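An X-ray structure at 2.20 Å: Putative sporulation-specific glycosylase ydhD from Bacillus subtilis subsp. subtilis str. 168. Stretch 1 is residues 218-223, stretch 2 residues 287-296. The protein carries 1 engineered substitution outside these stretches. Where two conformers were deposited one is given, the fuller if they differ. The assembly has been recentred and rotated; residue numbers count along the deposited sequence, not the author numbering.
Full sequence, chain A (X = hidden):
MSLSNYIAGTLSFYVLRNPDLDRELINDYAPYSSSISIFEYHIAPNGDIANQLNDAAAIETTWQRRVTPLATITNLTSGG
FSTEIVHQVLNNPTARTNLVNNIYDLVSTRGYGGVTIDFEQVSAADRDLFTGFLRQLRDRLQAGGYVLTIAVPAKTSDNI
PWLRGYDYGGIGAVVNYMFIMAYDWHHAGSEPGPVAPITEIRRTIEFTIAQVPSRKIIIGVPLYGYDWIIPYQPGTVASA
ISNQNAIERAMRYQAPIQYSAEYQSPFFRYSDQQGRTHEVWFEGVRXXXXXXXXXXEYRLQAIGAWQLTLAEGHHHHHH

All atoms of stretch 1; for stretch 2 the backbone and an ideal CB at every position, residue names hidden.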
ATOM      1  N   ILE A 218      19.936  -2.456  10.274  1.00 30.16           N
ATOM      2  CA  ILE A 218      18.749  -1.677   9.949  1.00 29.23           C
ATOM      3  C   ILE A 218      17.552  -2.378  10.589  1.00 27.29           C
ATOM      4  O   ILE A 218      17.336  -3.566  10.360  1.00 23.35           O
ATOM      5  CB  ILE A 218      18.567  -1.520   8.408  1.00 35.02           C
ATOM      6  CG1 ILE A 218      19.654  -0.614   7.809  1.00 36.75           C
ATOM      7  CG2 ILE A 218      17.198  -0.955   8.058  1.00 26.30           C
ATOM      8  CD1 ILE A 218      20.879  -1.331   7.280  1.00 23.82           C
ATOM      9  N   ILE A 219      16.805  -1.653  11.420  1.00 24.64           N
ATOM     10  CA  ILE A 219      15.583  -2.198  12.031  1.00 27.68           C
ATOM     11  C   ILE A 219      14.351  -1.942  11.144  1.00 25.59           C
ATOM     12  O   ILE A 219      13.884  -0.810  11.017  1.00 28.00           O
ATOM     13  CB  ILE A 219      15.362  -1.670  13.479  1.00 28.46           C
ATOM     14  CG1 ILE A 219      16.603  -1.905  14.361  1.00 29.52           C
ATOM     15  CG2 ILE A 219      14.105  -2.284  14.109  1.00 27.90           C
ATOM     16  CD1 ILE A 219      17.036  -3.378  14.528  1.00 25.77           C
ATOM     17  N   GLY A 220      13.850  -3.000  10.514  1.00 29.27           N
ATOM     18  CA  GLY A 220      12.632  -2.917   9.709  1.00 31.24           C
ATOM     19  C   GLY A 220      11.388  -2.778  10.570  1.00 35.28           C
ATOM     20  O   GLY A 220      11.252  -3.460  11.582  1.00 28.79           O
ATOM     21  N   VAL A 221      10.485  -1.881  10.171  1.00 35.00           N
ATOM     22  CA  VAL A 221       9.222  -1.666  10.893  1.00 29.96           C
ATOM     23  C   VAL A 221       8.061  -2.464  10.243  1.00 37.20           C
ATOM     24  O   VAL A 221       8.168  -2.853   9.072  1.00 32.49           O
ATOM     25  CB  VAL A 221       8.880  -0.153  11.029  1.00 30.71           C
ATOM     26  CG1 VAL A 221      10.007   0.613  11.751  1.00 27.42           C
ATOM     27  CG2 VAL A 221       8.531   0.472   9.686  1.00 32.95           C
ATOM     28  N   PRO A 222       6.973  -2.742  11.007  1.00 29.20           N
ATOM     29  CA  PRO A 222       5.852  -3.532  10.472  1.00 33.31           C
ATOM     30  C   PRO A 222       5.212  -2.975   9.205  1.00 27.27           C
ATOM     31  O   PRO A 222       5.063  -1.763   9.052  1.00 29.58           O
ATOM     32  CB  PRO A 222       4.826  -3.509  11.607  1.00 24.32           C
ATOM     33  CG  PRO A 222       5.604  -3.243  12.816  1.00 33.36           C
ATOM     34  CD  PRO A 222       6.735  -2.371  12.417  1.00 29.96           C
ATOM     35  N   LEU A 223       4.857  -3.878   8.303  1.00 37.02           N
ATOM     36  CA  LEU A 223       4.046  -3.541   7.145  1.00 46.33           C
ATOM     37  C   LEU A 223       2.560  -3.579   7.528  1.00 42.41           C
ATOM     38  O   LEU A 223       1.792  -2.711   7.110  1.00 43.63           O
ATOM     39  CB  LEU A 223       4.359  -4.520   6.002  1.00 52.42           C
ATOM     40  CG  LEU A 223       3.612  -4.530   4.661  1.00 46.87           C
ATOM     41  CD1 LEU A 223       3.589  -3.172   3.960  1.00 49.77           C
ATOM     42  CD2 LEU A 223       4.211  -5.603   3.756  1.00 41.24           C
ATOM     43  N   UNK A 287       4.646   5.183  18.487  1.00 42.80           N
ATOM     44  CA  UNK A 287       5.352   3.901  18.485  0.50 45.11           C
ATOM     45  C   UNK A 287       6.495   3.869  17.488  1.00 47.57           C
ATOM     46  O   UNK A 287       7.553   3.291  17.759  1.00 45.25           O
ATOM     47  CB  UNK A 287       4.375   2.764  18.178  0.50 45.11           C
ATOM     48  N   UNK A 288       6.270   4.500  16.337  1.00 41.15           N
ATOM     49  CA  UNK A 288       7.264   4.602  15.282  1.00 40.16           C
ATOM     50  C   UNK A 288       8.391   5.545  15.687  1.00 44.92           C
ATOM     51  O   UNK A 288       9.538   5.349  15.279  1.00 53.90           O
ATOM     52  CB  UNK A 288       6.614   5.079  13.982  1.00 40.16           C
ATOM     53  N   UNK A 289       8.056   6.564  16.483  1.00 48.06           N
ATOM     54  CA  UNK A 289       9.052   7.460  17.081  1.00 51.18           C
ATOM     55  C   UNK A 289       9.988   6.703  18.017  1.00 44.35           C
ATOM     56  O   UNK A 289      11.205   6.870  17.940  1.00 45.16           O
ATOM     57  CB  UNK A 289       8.360   8.593  17.841  1.00 51.18           C
ATOM     58  N   UNK A 290       9.403   5.868  18.879  1.00 37.83           N
ATOM     59  CA  UNK A 290      10.147   5.038  19.830  1.00 37.28           C
ATOM     60  C   UNK A 290      11.105   4.056  19.160  1.00 43.02           C
ATOM     61  O   UNK A 290      12.134   3.704  19.731  1.00 46.38           O
ATOM     62  CB  UNK A 290       9.166   4.262  20.711  1.00 37.28           C
ATOM     63  N   UNK A 291      10.762   3.624  17.947  1.00 42.84           N
ATOM     64  CA  UNK A 291      11.622   2.740  17.170  1.00 32.48           C
ATOM     65  C   UNK A 291      12.838   3.468  16.587  1.00 41.78           C
ATOM     66  O   UNK A 291      13.942   2.921  16.594  1.00 39.17           O
ATOM     67  CB  UNK A 291      10.815   2.096  16.041  1.00 32.48           C
ATOM     68  N   UNK A 292      12.639   4.691  16.086  1.00 31.93           N
ATOM     69  CA  UNK A 292      13.761   5.538  15.669  1.00 42.98           C
ATOM     70  C   UNK A 292      14.620   5.946  16.877  1.00 40.92           C
ATOM     71  O   UNK A 292      15.835   6.083  16.759  1.00 48.41           O
ATOM     72  CB  UNK A 292      13.244   6.783  14.945  1.00 42.98           C
ATOM     73  N   UNK A 293      13.977   6.099  18.032  1.00 35.20           N
ATOM     74  CA  UNK A 293      14.649   6.411  19.288  1.00 50.04           C
ATOM     75  C   UNK A 293      15.597   5.304  19.756  1.00 46.29           C
ATOM     76  O   UNK A 293      16.717   5.596  20.165  1.00 53.94           O
ATOM     77  CB  UNK A 293      13.605   6.681  20.373  1.00 50.04           C
ATOM     78  N   UNK A 294      15.156   4.046  19.679  1.00 40.22           N
ATOM     79  CA  UNK A 294      16.000   2.907  20.070  1.00 43.64           C
ATOM     80  C   UNK A 294      17.096   2.607  19.038  1.00 47.32           C
ATOM     81  O   UNK A 294      18.128   2.015  19.365  1.00 57.16           O
ATOM     82  CB  UNK A 294      15.132   1.663  20.270  1.00 43.64           C
ATOM     83  N   UNK A 295      16.869   3.037  17.799  1.00 45.08           N
ATOM     84  CA  UNK A 295      17.880   2.971  16.754  1.00 45.25           C
ATOM     85  C   UNK A 295      18.986   3.979  17.075  1.00 51.69           C
ATOM     86  O   UNK A 295      20.176   3.658  16.965  1.00 44.32           O
ATOM     87  CB  UNK A 295      17.268   3.245  15.379  1.00 45.25           C
ATOM     88  N   UNK A 296      18.579   5.168  17.519  1.00 38.40           N
ATOM     89  CA  UNK A 296      19.507   6.232  17.893  1.00 48.04           C
ATOM     90  C   UNK A 296      20.246   5.928  19.195  1.00 39.95           C
ATOM     91  O   UNK A 296      21.434   6.220  19.310  1.00 39.33           O
ATOM     92  CB  UNK A 296      18.754   7.557  18.025  1.00 48.04           C
TER

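Phi/psi values from -74 to -61° and -47 to -23° put all ten positions of stretch 2 in a helix, which packs against the strand Ile218 to Gly220 and the loop after it. Stretch 1 offers aliphatic groups from Ile219, Val221 and Pro222, so apolar groups of suitable shape and reach should pack best, and a polar end needs a partner beyond stretch 1.

Position 287 has nothing of stretch 1 within 5.5 Å of its ideal CB, so the contact sets no preference. It is Ser287, whose OG is hydrogen-bonded elsewhere in the structure.

At 288 the CA lies 7.9 Å from Val221 CA, but CA-to-CB points sideways and nothing of stretch 1 lies within 5.5 Å of the ideal CB. A short side chain would fall short; a long, flexible apolar one could bend back. The residue is Met288. With chi1 at -148° and chi2 at 104°, both between wells, and chi3 m, its CE reaches 3.6 Å from Val221 CB and 4.2 Å from Pro222 CD.

Positions 289 and 290 are out of reach of stretch 1, which leaves many choices open. They hold Ser289 and Arg290; Ser289 CB lies 10.2 Å and Arg290 CB 9.8 Å from Val221 CG1.

Position 291 points toward stretch 1, its ideal CB 4.6 Å from Val221 CG1. An aliphatic side chain would suit, as would a long one whose apolar stem carries a polar end past the valine. Lys291 is of the second kind. Its CD packs 4.0 Å from Val221 CG1 and its CE 4.2 Å from Pro222 CD, while NZ finds its hydrogen-bond partner elsewhere in the structure.

Position 292 points away, so stretch 1 does not constrain it; Met292 CB is 7.6 Å from Val221 CG1. Position 293 is out of reach, and stretch 1 gives no preference between polar and apolar; it is Gln293.

Position 294 is directed sideways. Stretch 1 sets no tight limit on size; Ile294 CG2 lies 5.9 Å from Ile219 CG1.

Position 295 points toward stretch 1: its CA lies 7.4 Å from Ile219 CA and its ideal CB 5.3 Å from Ile219 CG1. That gap invites a modest apolar side chain, and a branched one can close it. Val295, with chi1 at 156° (t), places CG2 3.8 Å from Ile219 CG1, an apolar contact.

Position 296 is out of reach; stretch 1 sets no limit, and a long polar chain is one option. Arg296 has NE and NH2 hydrogen-bonded elsewhere in the structure and touches a crystal neighbour.

Stretch 2, residues 287-296: SMSRKMQIVR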
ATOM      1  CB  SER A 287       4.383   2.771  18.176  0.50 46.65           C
ATOM      2  OG  SER A 287       3.633   2.468  19.324  0.50 64.83           O
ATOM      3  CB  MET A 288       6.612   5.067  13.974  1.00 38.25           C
ATOM      4  CG  MET A 288       7.265   4.514  12.705  1.00 70.72           C
ATOM      5  SD  MET A 288       6.360   3.184  11.876  1.00 60.58           S
ATOM      6  CE  MET A 288       6.567   1.827  12.997  1.00 39.94           C
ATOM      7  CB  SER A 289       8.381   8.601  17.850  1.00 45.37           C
ATOM      8  OG  SER A 289       7.753   9.506  16.965  1.00 63.11           O
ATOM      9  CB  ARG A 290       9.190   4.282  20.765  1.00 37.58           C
ATOM     10  CG  ARG A 290       8.679   5.096  21.960  1.00 63.32           C
ATOM     11  CD  ARG A 290       9.795   5.437  22.958  1.00 87.04           C
ATOM     12  NE  ARG A 290      10.302   4.260  23.667  1.00 96.60           N
ATOM     13  CZ  ARG A 290      10.163   4.039  24.973  1.00 99.08           C
ATOM     14  NH1 ARG A 290      10.661   2.933  25.513  1.00 90.38           N
ATOM     15  NH2 ARG A 290       9.535   4.917  25.748  1.00 97.54           N
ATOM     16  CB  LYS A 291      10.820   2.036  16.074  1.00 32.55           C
ATOM     17  CG  LYS A 291       9.972   0.890  16.582  1.00 42.59           C
ATOM     18  CD  LYS A 291       8.851   0.594  15.618  1.00 45.12           C
ATOM     19  CE  LYS A 291       8.118  -0.687  15.963  1.00 28.89           C
ATOM     20  NZ  LYS A 291       7.438  -0.666  17.296  1.00 38.98           N
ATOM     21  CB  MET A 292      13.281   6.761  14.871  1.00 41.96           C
ATOM     22  CG  MET A 292      14.403   7.670  14.331  1.00 43.18           C
ATOM     23  SD  MET A 292      15.751   6.835  13.450  1.00 30.56           S
ATOM     24  CE  MET A 292      15.363   7.191  11.752  1.00 24.11           C
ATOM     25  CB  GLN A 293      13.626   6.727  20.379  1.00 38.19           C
ATOM     26  CG  GLN A 293      13.123   8.164  20.371  1.00 57.66           C
ATOM     27  CD  GLN A 293      12.025   8.400  21.396  1.00 72.99           C
ATOM     28  OE1 GLN A 293      12.110   7.934  22.537  1.00 86.18           O
ATOM     29  NE2 GLN A 293      10.983   9.125  20.993  1.00 59.68           N
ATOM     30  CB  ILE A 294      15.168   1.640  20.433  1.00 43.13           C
ATOM     31  CG1 ILE A 294      15.960   0.743  21.390  1.00 50.75           C
ATOM     32  CG2 ILE A 294      14.695   0.887  19.184  1.00 50.96           C
ATOM     33  CD1 ILE A 294      15.148  -0.318  22.083  1.00 36.66           C
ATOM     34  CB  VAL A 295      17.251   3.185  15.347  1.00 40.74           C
ATOM     35  CG1 VAL A 295      18.267   3.704  14.323  1.00 42.04           C
ATOM     36  CG2 VAL A 295      16.617   1.882  14.858  1.00 33.74           C
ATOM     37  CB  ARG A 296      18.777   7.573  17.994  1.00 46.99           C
ATOM     38  CG  ARG A 296      18.378   8.160  16.650  1.00 42.46           C
ATOM     39  CD  ARG A 296      17.513   9.399  16.815  1.00 60.32           C
ATOM     40  NE  ARG A 296      18.314  10.600  17.040  1.00 60.28           N
ATOM     41  CZ  ARG A 296      17.813  11.819  17.217  1.00 77.02           C
ATOM     42  NH1 ARG A 296      16.501  12.020  17.204  1.00 72.17           N
ATOM     43  NH2 ARG A 296      18.632  12.845  17.411  1.00 70.11           N
TER
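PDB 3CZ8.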